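Local coordinates for protein DNA polymerase III, beta subunit (Thermotoga maritima, PDB 1VPK) that probably tethers DNA polymerases and other proteins to DNA and makes them processive, acting as a ring-shaped head-to-tail homodimer around the DNA, at residues M13-T18 / T99-E104; V65-N70 / N239-V244; R164-V169 / E251-K256; I154-K159 / G185-L190. One frame throughout, in Å; residues are numbered along the deposited sequence. Where two conformers were deposited one is given.

Contact 1: M13-T18 / T99-E104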
loop_
_atom_site.group_PDB
_atom_site.type_symbol
_atom_site.label_atom_id
_atom_site.label_comp_id
_atom_site.label_asym_id
_atom_site.label_seq_id
_atom_site.Cartn_x
_atom_site.Cartn_y
_atom_site.Cartn_z
ATOM N N MET A 13 -3.704 -14.295 -39.084
ATOM C CA MET A 13 -2.617 -13.684 -38.360
ATOM C C MET A 13 -2.245 -14.688 -37.284
ATOM O O MET A 13 -3.099 -15.150 -36.525
ATOM C CB MET A 13 -3.012 -12.387 -37.696
ATOM C CG MET A 13 -1.868 -11.804 -36.802
ATOM S SD MET A 13 -2.374 -11.123 -35.188
ATOM C CE MET A 13 -2.852 -12.526 -34.218
ATOM N N LYS A 14 -0.970 -15.027 -37.225
ATOM C CA LYS A 14 -0.436 -15.884 -36.186
ATOM C C LYS A 14 0.917 -15.298 -35.744
ATOM O O LYS A 14 1.694 -14.871 -36.568
ATOM C CB LYS A 14 -0.277 -17.331 -36.691
ATOM C CG LYS A 14 -1.612 -18.031 -37.111
ATOM C CD LYS A 14 -1.405 -19.448 -37.752
ATOM C CE LYS A 14 -2.764 -20.212 -37.922
ATOM N NZ LYS A 14 -2.743 -21.713 -37.783
ATOM N N VAL A 15 1.134 -15.220 -34.435
ATOM C CA VAL A 15 2.402 -14.816 -33.884
ATOM C C VAL A 15 2.830 -15.777 -32.768
ATOM O O VAL A 15 2.045 -16.085 -31.862
ATOM C CB VAL A 15 2.333 -13.362 -33.339
ATOM C CG1 VAL A 15 3.653 -12.936 -32.731
ATOM C CG2 VAL A 15 1.933 -12.405 -34.463
ATOM N N THR A 16 4.062 -16.239 -32.836
ATOM C CA THR A 16 4.705 -16.919 -31.705
ATOM C C THR A 16 5.802 -16.027 -31.146
ATOM O O THR A 16 6.690 -15.581 -31.874
ATOM C CB THR A 16 5.271 -18.291 -32.116
ATOM O OG1 THR A 16 4.203 -19.030 -32.709
ATOM C CG2 THR A 16 5.796 -19.051 -30.912
ATOM N N VAL A 17 5.711 -15.732 -29.847
ATOM C CA VAL A 17 6.650 -14.800 -29.188
ATOM C C VAL A 17 6.933 -15.289 -27.747
ATOM O O VAL A 17 6.084 -15.924 -27.131
ATOM C CB VAL A 17 6.027 -13.357 -29.186
ATOM C CG1 VAL A 17 4.740 -13.344 -28.459
ATOM C CG2 VAL A 17 7.041 -12.267 -28.620
ATOM N N THR A 18 8.098 -14.994 -27.202
ATOM C CA THR A 18 8.352 -15.351 -25.826
ATOM C C THR A 18 7.497 -14.448 -25.003
ATOM O O THR A 18 7.215 -13.308 -25.390
ATOM C CB THR A 18 9.809 -15.128 -25.394
ATOM O OG1 THR A 18 10.092 -13.728 -25.454
ATOM C CG2 THR A 18 10.763 -15.929 -26.298
ATOM N N THR A 99 4.234 -17.629 -25.804
ATOM C CA THR A 99 2.879 -17.153 -26.000
ATOM C C THR A 99 2.572 -17.164 -27.487
ATOM O O THR A 99 3.435 -16.828 -28.306
ATOM C CB THR A 99 2.662 -15.735 -25.461
ATOM O OG1 THR A 99 2.731 -15.738 -24.023
ATOM C CG2 THR A 99 1.290 -15.224 -25.864
ATOM N N GLU A 100 1.364 -17.627 -27.823
ATOM C CA GLU A 100 0.890 -17.703 -29.196
ATOM C C GLU A 100 -0.335 -16.752 -29.338
ATOM O O GLU A 100 -1.245 -16.783 -28.507
ATOM C CB GLU A 100 0.542 -19.160 -29.553
ATOM C CG GLU A 100 1.763 -19.962 -29.968
ATOM C CD GLU A 100 1.463 -21.425 -30.361
ATOM O OE1 GLU A 100 0.420 -21.996 -29.908
ATOM O OE2 GLU A 100 2.309 -22.016 -31.109
ATOM N N LEU A 101 -0.315 -15.905 -30.362
ATOM C CA LEU A 101 -1.397 -14.977 -30.661
ATOM C C LEU A 101 -2.027 -15.329 -32.002
ATOM O O LEU A 101 -1.345 -15.691 -32.969
ATOM C CB LEU A 101 -0.915 -13.551 -30.800
ATOM C CG LEU A 101 -0.029 -12.923 -29.758
ATOM C CD1 LEU A 101 0.323 -11.545 -30.303
ATOM C CD2 LEU A 101 -0.790 -12.842 -28.455
ATOM N N SER A 102 -3.348 -15.233 -32.056
ATOM C CA SER A 102 -4.039 -15.494 -33.306
ATOM C C SER A 102 -5.382 -14.823 -33.221
ATOM O O SER A 102 -5.723 -14.264 -32.193
ATOM C CB SER A 102 -4.178 -17.002 -33.579
ATOM O OG SER A 102 -4.872 -17.687 -32.544
ATOM N N LEU A 103 -6.127 -14.888 -34.308
ATOM C CA LEU A 103 -7.487 -14.372 -34.372
ATOM C C LEU A 103 -8.496 -15.525 -34.564
ATOM O O LEU A 103 -8.226 -16.499 -35.275
ATOM C CB LEU A 103 -7.617 -13.315 -35.475
ATOM C CG LEU A 103 -6.712 -12.094 -35.258
ATOM C CD1 LEU A 103 -6.552 -11.322 -36.540
ATOM C CD2 LEU A 103 -7.206 -11.124 -34.190
ATOM N N GLU A 104 -9.617 -15.441 -33.861
ATOM C CA GLU A 104 -10.733 -16.383 -34.038
ATOM C C GLU A 104 -11.925 -15.465 -33.968
ATOM O O GLU A 104 -12.096 -14.768 -32.984
ATOM C CB GLU A 104 -10.754 -17.466 -32.933
ATOM C CG GLU A 104 -12.061 -18.339 -32.837
ATOM C CD GLU A 104 -11.918 -19.552 -31.863
ATOM O OE1 GLU A 104 -10.754 -19.935 -31.524
ATOM O OE2 GLU A 104 -12.968 -20.118 -31.455
#

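Contact 2: V65-N70 / N239-V244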
loop_
_atom_site.group_PDB
_atom_site.type_symbol
_atom_site.label_atom_id
_atom_site.label_comp_id
_atom_site.label_asym_id
_atom_site.label_seq_id
_atom_site.Cartn_x
_atom_site.Cartn_y
_atom_site.Cartn_z
ATOM N N VAL A 65 4.129 5.839 -28.853
ATOM C CA VAL A 65 5.158 4.825 -28.726
ATOM C C VAL A 65 4.896 3.780 -29.769
ATOM O O VAL A 65 3.755 3.317 -29.887
ATOM C CB VAL A 65 5.087 4.107 -27.399
ATOM C CG1 VAL A 65 6.167 2.967 -27.347
ATOM C CG2 VAL A 65 5.293 5.053 -26.268
ATOM N N LYS A 66 5.929 3.422 -30.527
ATOM C CA LYS A 66 5.865 2.343 -31.512
ATOM C C LYS A 66 6.977 1.361 -31.114
ATOM O O LYS A 66 8.170 1.678 -31.222
ATOM C CB LYS A 66 6.099 2.894 -32.918
ATOM C CG LYS A 66 5.890 1.871 -34.037
ATOM C CD LYS A 66 6.162 2.443 -35.430
ATOM C CE LYS A 66 5.722 1.462 -36.484
ATOM N NZ LYS A 66 5.880 1.956 -37.904
ATOM N N ALA A 67 6.559 0.202 -30.600
ATOM C CA ALA A 67 7.440 -0.846 -30.141
ATOM C C ALA A 67 7.459 -1.986 -31.157
ATOM O O ALA A 67 6.399 -2.570 -31.528
ATOM C CB ALA A 67 6.946 -1.332 -28.798
ATOM N N THR A 68 8.658 -2.313 -31.631
ATOM C CA THR A 68 8.836 -3.464 -32.503
ATOM C C THR A 68 9.001 -4.719 -31.611
ATOM O O THR A 68 9.836 -4.740 -30.703
ATOM C CB THR A 68 9.988 -3.216 -33.449
ATOM O OG1 THR A 68 9.671 -2.057 -34.236
ATOM C CG2 THR A 68 10.211 -4.384 -34.395
ATOM N N VAL A 69 8.134 -5.717 -31.834
ATOM C CA VAL A 69 8.139 -6.936 -31.041
ATOM C C VAL A 69 9.018 -7.964 -31.770
ATOM O O VAL A 69 8.848 -8.245 -32.971
ATOM C CB VAL A 69 6.720 -7.474 -30.819
ATOM C CG1 VAL A 69 6.720 -8.626 -29.801
ATOM C CG2 VAL A 69 5.822 -6.370 -30.300
ATOM N N ASN A 70 9.999 -8.469 -31.064
ATOM C CA ASN A 70 10.878 -9.509 -31.621
ATOM C C ASN A 70 10.278 -10.877 -31.373
ATOM O O ASN A 70 10.417 -11.421 -30.296
ATOM C CB ASN A 70 12.238 -9.403 -30.990
ATOM C CG ASN A 70 12.880 -8.096 -31.295
ATOM O OD1 ASN A 70 12.956 -7.714 -32.483
ATOM N ND2 ASN A 70 13.337 -7.369 -30.246
ATOM N N ASN A 239 16.812 0.604 -29.552
ATOM C CA ASN A 239 16.861 -0.391 -30.620
ATOM C C ASN A 239 15.473 -0.707 -31.215
ATOM O O ASN A 239 15.286 -0.638 -32.438
ATOM C CB ASN A 239 17.441 -1.668 -29.972
ATOM C CG ASN A 239 17.914 -2.684 -30.958
ATOM O OD1 ASN A 239 18.641 -2.368 -31.911
ATOM N ND2 ASN A 239 17.566 -3.951 -30.699
ATOM N N ASP A 240 14.510 -0.970 -30.326
ATOM C CA ASP A 240 13.218 -1.617 -30.645
ATOM C C ASP A 240 12.003 -0.715 -30.404
ATOM O O ASP A 240 10.888 -1.106 -30.750
ATOM C CB ASP A 240 12.992 -2.796 -29.693
ATOM C CG ASP A 240 13.785 -3.988 -30.003
ATOM O OD1 ASP A 240 14.396 -4.092 -31.095
ATOM O OD2 ASP A 240 13.802 -4.862 -29.107
ATOM N N VAL A 241 12.218 0.448 -29.785
ATOM C CA VAL A 241 11.160 1.305 -29.271
ATOM C C VAL A 241 11.386 2.757 -29.664
ATOM O O VAL A 241 12.390 3.378 -29.299
ATOM C CB VAL A 241 10.972 1.161 -27.715
ATOM C CG1 VAL A 241 9.714 1.910 -27.242
ATOM C CG2 VAL A 241 10.823 -0.285 -27.342
ATOM N N GLU A 242 10.435 3.299 -30.433
ATOM C CA GLU A 242 10.408 4.732 -30.746
ATOM C C GLU A 242 9.339 5.409 -29.932
ATOM O O GLU A 242 8.144 5.068 -30.018
ATOM C CB GLU A 242 10.120 4.967 -32.212
ATOM C CG GLU A 242 11.250 4.525 -33.122
ATOM C CD GLU A 242 12.443 5.500 -33.133
ATOM O OE1 GLU A 242 12.251 6.741 -32.952
ATOM O OE2 GLU A 242 13.574 5.006 -33.349
ATOM N N THR A 243 9.769 6.389 -29.137
ATOM C CA THR A 243 8.858 7.222 -28.387
ATOM C C THR A 243 8.987 8.647 -28.902
ATOM O O THR A 243 10.087 9.151 -28.987
ATOM C CB THR A 243 9.175 7.149 -26.878
ATOM O OG1 THR A 243 9.011 5.791 -26.430
ATOM C CG2 THR A 243 8.263 8.036 -26.073
ATOM N N VAL A 244 7.855 9.288 -29.207
ATOM C CA VAL A 244 7.837 10.641 -29.726
ATOM C C VAL A 244 6.860 11.438 -28.910
ATOM O O VAL A 244 5.758 10.974 -28.583
ATOM C CB VAL A 244 7.527 10.733 -31.251
ATOM C CG1 VAL A 244 6.071 10.284 -31.563
ATOM C CG2 VAL A 244 7.747 12.140 -31.749
HETATM O O HOH W 1 9.699 0.710 -33.384
#

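Contact 3: R164-V169 / E251-K256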
loop_
_atom_site.group_PDB
_atom_site.type_symbol
_atom_site.label_atom_id
_atom_site.label_comp_id
_atom_site.label_asym_id
_atom_site.label_seq_id
_atom_site.Cartn_x
_atom_site.Cartn_y
_atom_site.Cartn_z
ATOM N N ARG A 164 0.188 24.395 -17.107
ATOM C CA ARG A 164 0.835 23.811 -18.289
ATOM C C ARG A 164 2.357 23.997 -18.253
ATOM O O ARG A 164 3.094 23.091 -18.643
ATOM C CB ARG A 164 0.242 24.367 -19.608
ATOM C CG ARG A 164 -1.232 24.034 -19.814
ATOM C CD ARG A 164 -1.918 24.882 -20.925
ATOM N NE ARG A 164 -1.564 26.291 -20.767
ATOM C CZ ARG A 164 -0.748 27.006 -21.555
ATOM N NH1 ARG A 164 -0.190 26.500 -22.657
ATOM N NH2 ARG A 164 -0.497 28.267 -21.218
ATOM N N ASN A 165 2.808 25.139 -17.735
ATOM C CA ASN A 165 4.215 25.505 -17.774
ATOM C C ASN A 165 5.059 24.856 -16.681
ATOM O O ASN A 165 6.285 24.929 -16.751
ATOM C CB ASN A 165 4.395 27.027 -17.753
ATOM C CG ASN A 165 4.042 27.662 -16.421
ATOM O OD1 ASN A 165 3.227 27.164 -15.660
ATOM N ND2 ASN A 165 4.633 28.807 -16.165
ATOM N N LEU A 166 4.397 24.270 -15.674
ATOM C CA LEU A 166 5.039 23.535 -14.577
ATOM C C LEU A 166 4.735 22.011 -14.521
ATOM O O LEU A 166 5.393 21.264 -13.761
ATOM C CB LEU A 166 4.620 24.177 -13.259
ATOM C CG LEU A 166 5.149 25.612 -13.033
ATOM C CD1 LEU A 166 4.621 26.145 -11.717
ATOM C CD2 LEU A 166 6.691 25.700 -13.083
ATOM N N ASN A 167 3.754 21.577 -15.307
ATOM C CA ASN A 167 3.314 20.197 -15.376
ATOM C C ASN A 167 4.234 19.411 -16.335
ATOM O O ASN A 167 3.829 18.987 -17.435
ATOM C CB ASN A 167 1.854 20.151 -15.863
ATOM C CG ASN A 167 1.273 18.728 -15.884
ATOM O OD1 ASN A 167 0.776 18.287 -16.895
ATOM N ND2 ASN A 167 1.376 18.006 -14.744
ATOM N N GLY A 168 5.488 19.258 -15.920
ATOM C CA GLY A 168 6.492 18.671 -16.784
ATOM C C GLY A 168 7.896 18.904 -16.294
ATOM O O GLY A 168 8.123 19.415 -15.181
ATOM N N VAL A 169 8.845 18.502 -17.131
ATOM C CA VAL A 169 10.253 18.652 -16.852
ATOM C C VAL A 169 10.888 19.383 -18.021
ATOM O O VAL A 169 10.642 19.069 -19.188
ATOM C CB VAL A 169 10.978 17.304 -16.678
ATOM C CG1 VAL A 169 12.502 17.524 -16.377
ATOM C CG2 VAL A 169 10.329 16.456 -15.594
ATOM N N GLU A 251 5.957 28.525 -21.869
ATOM C CA GLU A 251 7.272 28.990 -21.459
ATOM C C GLU A 251 7.568 28.589 -20.019
ATOM O O GLU A 251 6.849 28.952 -19.086
ATOM C CB GLU A 251 7.325 30.496 -21.640
ATOM C CG GLU A 251 8.685 31.089 -21.456
ATOM C CD GLU A 251 8.688 32.589 -21.719
ATOM O OE1 GLU A 251 7.955 33.040 -22.638
ATOM O OE2 GLU A 251 9.421 33.299 -20.999
ATOM N N PHE A 252 8.612 27.796 -19.830
ATOM C CA PHE A 252 8.973 27.369 -18.482
ATOM C C PHE A 252 9.485 28.637 -17.756
ATOM O O PHE A 252 10.172 29.426 -18.377
ATOM C CB PHE A 252 10.033 26.263 -18.544
ATOM C CG PHE A 252 10.308 25.620 -17.233
ATOM C CD1 PHE A 252 9.356 24.811 -16.636
ATOM C CD2 PHE A 252 11.507 25.842 -16.571
ATOM C CE1 PHE A 252 9.594 24.233 -15.400
ATOM C CE2 PHE A 252 11.762 25.278 -15.345
ATOM C CZ PHE A 252 10.811 24.454 -14.752
ATOM N N PRO A 253 9.105 28.858 -16.476
ATOM C CA PRO A 253 9.547 30.054 -15.722
ATOM C C PRO A 253 11.047 30.235 -15.682
ATOM O O PRO A 253 11.801 29.263 -15.792
ATOM C CB PRO A 253 9.104 29.774 -14.299
ATOM C CG PRO A 253 8.098 28.760 -14.381
ATOM C CD PRO A 253 8.247 27.995 -15.659
ATOM N N ASP A 254 11.466 31.479 -15.481
ATOM C CA ASP A 254 12.873 31.810 -15.304
ATOM C C ASP A 254 13.299 31.419 -13.892
ATOM O O ASP A 254 13.421 32.244 -12.999
ATOM C CB ASP A 254 13.102 33.309 -15.572
ATOM C CG ASP A 254 14.567 33.653 -15.693
ATOM O OD1 ASP A 254 15.413 32.742 -15.550
ATOM O OD2 ASP A 254 14.879 34.832 -15.919
ATOM N N TYR A 255 13.517 30.122 -13.722
ATOM C CA TYR A 255 13.670 29.499 -12.420
ATOM C C TYR A 255 14.938 29.983 -11.702
ATOM O O TYR A 255 15.000 30.003 -10.474
ATOM C CB TYR A 255 13.660 27.967 -12.570
ATOM C CG TYR A 255 14.828 27.436 -13.356
ATOM C CD1 TYR A 255 16.026 27.113 -12.725
ATOM C CD2 TYR A 255 14.756 27.286 -14.741
ATOM C CE1 TYR A 255 17.124 26.667 -13.452
ATOM C CE2 TYR A 255 15.849 26.859 -15.462
ATOM C CZ TYR A 255 17.012 26.528 -14.805
ATOM O OH TYR A 255 18.083 26.076 -15.496
ATOM N N LYS A 256 15.937 30.395 -12.470
ATOM C CA LYS A 256 17.201 30.858 -11.912
ATOM C C LYS A 256 17.015 32.012 -10.893
ATOM O O LYS A 256 17.774 32.134 -9.946
ATOM C CB LYS A 256 18.161 31.250 -13.045
ATOM C CG LYS A 256 18.602 30.027 -13.914
ATOM C CD LYS A 256 18.798 30.343 -15.427
ATOM C CE LYS A 256 19.279 29.113 -16.188
ATOM N NZ LYS A 256 18.991 29.163 -17.639
#

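Contact 4: I154-K159 / G185-L190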
loop_
_atom_site.group_PDB
_atom_site.type_symbol
_atom_site.label_atom_id
_atom_site.label_comp_id
_atom_site.label_asym_id
_atom_site.label_seq_id
_atom_site.Cartn_x
_atom_site.Cartn_y
_atom_site.Cartn_z
ATOM N N ILE A 154 11.713 14.564 -11.101
ATOM C CA ILE A 154 10.328 14.497 -11.580
ATOM C C ILE A 154 9.285 14.704 -10.485
ATOM O O ILE A 154 8.229 15.234 -10.742
ATOM C CB ILE A 154 10.043 13.179 -12.387
ATOM C CG1 ILE A 154 8.773 13.345 -13.237
ATOM C CG2 ILE A 154 10.032 11.942 -11.456
ATOM C CD1 ILE A 154 8.643 12.283 -14.297
ATOM N N PHE A 155 9.605 14.324 -9.263
ATOM C CA PHE A 155 8.718 14.553 -8.118
ATOM C C PHE A 155 8.335 16.004 -7.826
ATOM O O PHE A 155 7.358 16.252 -7.134
ATOM C CB PHE A 155 9.300 13.976 -6.836
ATOM C CG PHE A 155 10.393 14.833 -6.220
ATOM C CD1 PHE A 155 11.727 14.676 -6.608
ATOM C CD2 PHE A 155 10.097 15.738 -5.217
ATOM C CE1 PHE A 155 12.700 15.428 -6.033
ATOM C CE2 PHE A 155 11.079 16.514 -4.638
ATOM C CZ PHE A 155 12.388 16.347 -5.052
ATOM N N ALA A 156 9.144 16.960 -8.293
ATOM C CA ALA A 156 8.908 18.355 -7.970
ATOM C C ALA A 156 7.978 19.033 -9.019
ATOM O O ALA A 156 7.523 20.160 -8.794
ATOM C CB ALA A 156 10.231 19.078 -7.850
ATOM N N ALA A 157 7.663 18.341 -10.121
ATOM C CA ALA A 157 6.743 18.883 -11.122
ATOM C C ALA A 157 5.355 19.072 -10.571
ATOM O O ALA A 157 4.878 18.251 -9.798
ATOM C CB ALA A 157 6.668 17.975 -12.325
ATOM N N ALA A 158 4.698 20.158 -10.983
ATOM C CA ALA A 158 3.277 20.369 -10.712
ATOM C C ALA A 158 2.456 19.185 -11.232
ATOM O O ALA A 158 2.657 18.717 -12.359
ATOM C CB ALA A 158 2.772 21.663 -11.347
ATOM N N LYS A 159 1.562 18.694 -10.392
ATOM C CA LYS A 159 0.665 17.590 -10.783
ATOM C C LYS A 159 -0.616 18.116 -11.442
ATOM O O LYS A 159 -1.311 17.364 -12.110
ATOM C CB LYS A 159 0.335 16.705 -9.583
ATOM C CG LYS A 159 1.513 15.857 -9.172
ATOM C CD LYS A 159 1.273 15.105 -7.903
ATOM C CE LYS A 159 2.595 14.648 -7.305
ATOM N NZ LYS A 159 3.286 15.772 -6.586
ATOM N N GLY A 185 6.134 25.596 -8.339
ATOM C CA GLY A 185 5.904 26.930 -7.771
ATOM C C GLY A 185 6.215 27.062 -6.290
ATOM O O GLY A 185 6.444 28.169 -5.783
ATOM N N PHE A 186 6.213 25.943 -5.569
ATOM C CA PHE A 186 6.587 25.948 -4.160
ATOM C C PHE A 186 8.006 25.404 -3.970
ATOM O O PHE A 186 8.694 25.750 -3.023
ATOM C CB PHE A 186 5.632 25.078 -3.357
ATOM C CG PHE A 186 4.213 25.603 -3.277
ATOM C CD1 PHE A 186 3.912 26.724 -2.534
ATOM C CD2 PHE A 186 3.170 24.911 -3.885
ATOM C CE1 PHE A 186 2.576 27.175 -2.428
ATOM C CE2 PHE A 186 1.859 25.349 -3.776
ATOM C CZ PHE A 186 1.565 26.472 -3.057
ATOM N N ARG A 187 8.405 24.498 -4.840
ATOM C CA ARG A 187 9.722 23.885 -4.748
ATOM C C ARG A 187 10.200 23.510 -6.147
ATOM O O ARG A 187 9.431 23.528 -7.106
ATOM C CB ARG A 187 9.736 22.678 -3.775
ATOM C CG ARG A 187 8.503 21.760 -3.741
ATOM C CD ARG A 187 8.489 20.805 -4.911
ATOM N NE ARG A 187 7.294 19.959 -4.914
ATOM C CZ ARG A 187 7.091 18.901 -4.142
ATOM N NH1 ARG A 187 5.974 18.211 -4.271
ATOM N NH2 ARG A 187 7.989 18.502 -3.280
ATOM N N LEU A 188 11.485 23.208 -6.242
ATOM C CA LEU A 188 12.151 23.007 -7.501
ATOM C C LEU A 188 13.267 21.991 -7.298
ATOM O O LEU A 188 13.927 21.961 -6.243
ATOM C CB LEU A 188 12.696 24.342 -7.991
ATOM C CG LEU A 188 13.622 24.327 -9.227
ATOM C CD1 LEU A 188 13.503 25.642 -9.974
ATOM C CD2 LEU A 188 15.068 24.138 -8.805
ATOM N N ALA A 189 13.442 21.154 -8.300
ATOM C CA ALA A 189 14.520 20.181 -8.351
ATOM C C ALA A 189 15.317 20.412 -9.625
ATOM O O ALA A 189 14.733 20.642 -10.688
ATOM C CB ALA A 189 13.957 18.756 -8.367
ATOM N N LEU A 190 16.641 20.327 -9.505
ATOM C CA LEU A 190 17.499 20.493 -10.639
ATOM C C LEU A 190 18.599 19.434 -10.649
ATOM O O LEU A 190 19.214 19.216 -9.631
ATOM C CB LEU A 190 18.139 21.877 -10.548
ATOM C CG LEU A 190 19.023 22.373 -11.684
ATOM C CD1 LEU A 190 19.005 23.904 -11.647
ATOM C CD2 LEU A 190 20.477 21.865 -11.550
HETATM O O HOH W 2 4.391 18.699 -7.049
#

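Contact 1: M13-T18 / T99-E104
Val15 and Leu101 face each other in the middle of an antiparallel strand pair. They form a hydrogen-bonded pair, with Val15 N to Leu101 O at 2.9 Å and Leu101 N to Val15 O at 2.8 Å. Val17 and Thr99 repeat the pattern; the bond from Val17 N to Thr99 O is close to straight (174°). The tight face carries Val15, Val17, Thr99 and Leu101. There Leu101 CD1 comes to 4.1 Å from Val15 CB. Met13 closes the same side. Its CG is anti to the backbone N (chi1 174°), and bends further out turn CE back against the strand. CE lies 3.3 Å from Ser102 CA, tighter than usual, so the exact place of the methyl is doubtful. Leu103 CD1 rests 3.9 Å from Met13 CB. Leu103 N is buried but has no partner.

The other face, with Lys14, Thr16, Glu100 and Ser102, is looser and more open to solvent. Thr16 and Glu100 lie side by side, OG1 of Thr16 3.8 Å from CG of Glu100. That hydroxyl is bonded to Glu73 instead. The chain of Lys14 leads away.

Strand 73-76 flanks 13-18, and strand 107-112 flanks 99-104. Phe54 of strand 53-59 packs on Val15 and Leu101, while Ala78 and Phe80 of strand 78-83 meet Met13 and Leu103. Thr18 caps the start of helix 19-29.

Contact 2: V65-N70 / N239-V244
Lys66 and Glu242 pair across the seam where strands of the N-terminal and central domains join into one antiparallel sheet. Lys66 N bonds to Glu242 O at 2.8 Å, and Glu242 N returns a bond to Lys66 O at 2.9 Å. Further along, Thr68 N reaches Asp240 O at 2.7 Å, nearly along the C=O axis. A water fills in beside this end. It donates to Lys66 O at 2.8 Å, bonds to Thr68 OG1, and donates a weak bond to Asp240 O.

Val65, Ala67, Val241 and Thr243 share the buried face. CG1 of Val65 meets CG1 of Val241 at 3.7 Å, the two side chains crossing obliquely. Val65 and Thr243 run side by side, CG2 of Val65 3.8 Å from OG1 of Thr243. Helices 19-29 and 207-218 pack against this face, through Ile28 on Val241 and Val216 on Thr243.

Past the strand ends, Asn70 ND2 points at Asp240 OD2, a weak bond, and doubtful because Asp240 was modelled in two conformers. The main partner of that carboxylate is Lys25, by a salt bridge. Such a sheet, continuous across a domain boundary with helices on its inner side, is typical of the DNA-encircling rings of this family.

Contact 3: R164-V169 / E251-K256
Asn165, Leu166, Phe252 and Pro253 make a loop-to-loop contact in the central domain, one of the three related sheet-and-helix domains of this ring protein. Residues 164-167 are the turn leading into strand 168-174. Residues 251-256 belong to the long connection between strand 241-246 and strand 265-270. The backbones come together at a single place, Asn165 and Phe252, whose CA atoms are 5.2 Å apart. Side chains and two backbone carbonyls carry the contact, and the two backbones share no hydrogen bonds.

Phe252 has CG anti to its backbone N (chi1 -171°), and the ring swings back toward the turn although its CB points away. The ring offers its edge to Asn165 O, near the ring plane, with CD1 3.1 Å from that oxygen. Asn165 O is buried and has no other partner in the model, so the slightly positive rim of the ring probably eases its burial. Phe170, in strand 168-174, stacks on the Phe252 ring. Pro253 CD covers one face, offset toward the rim. An alanine in place of Phe252 would probably leave Asn165 O without the ring edge, Phe170 without its stacking mate and a gap beside Leu166.

The Asn165 side chain adds two contacts of its own. Its CB sits 3.4 Å from Glu251 O, and its ND2 lies 3.7 Å from Pro253 CD. Leu166 uses one branch: its CD2 reaches Phe252 CE1 at 4.0 Å and fits closest against Pro253 CG, at 3.6 Å.

Contact 4: I154-K159 / G185-L190
Ala156 and Leu188 bring their CA atoms to 5.7 Å, where the turn after helix 143-153, whose residues 154-156 keep helical backbone angles, passes over strand 187-194. The methyl of Ala156 points at the strand. Its CB touches Ala189 CB at 3.8 Å and Arg187 CD at the same distance.

Arg187 carries most of the contact. Its CG lies between the backbone N and the carbonyl carbon (chi1 37°), and the chain bends again at chi2. Phe155 O lies over one face of the guanidinium, 3.7 Å from NH1. The Phe155 ring stands almost perpendicular to that plane (89°), and its edge carbon CE2 is 3.9 Å from NH2. A water accepts from NH1 at 3.2 Å and donates to Ala157 O at 2.8 Å. Lys159 NZ, 4.3 Å from NH1, has like charge, but Asp184 at NE and Asp337 at NH2 form salt bridges that probably offset it. A methionine in place of Arg187 would probably cost both aspartates this countercharge and leave the water without the N-H of NH1.

Strands 177-183 and 368-372 flank strand 187-194. Helix 332-341 packs on the contact: Asp337 and Phe334 meet Arg187, and His341 stacks on Phe155.

In the fold
From the N terminus, strand 13-18 opens contact 1, and residues 65-70 open contact 2 before 99-104 closes the first loop. The two therefore cross, and they touch where Val17 packs on Val69. Contact 2 closes only at 239-244, tying the N-terminal to the central domain. Within its long loop, 154-159 opens contact 4, which closes at 185-190. Contact 3 opens between these, at 164-169, and closes at 251-256, beyond contact 2, so it crosses both. Contacts 3 and 4 have centres about 9 Å apart. Asn167 and Ala158 join them, as do Tyr255 and Leu188, binding loops of the central domain to the sheet it shares with the C-terminal domain.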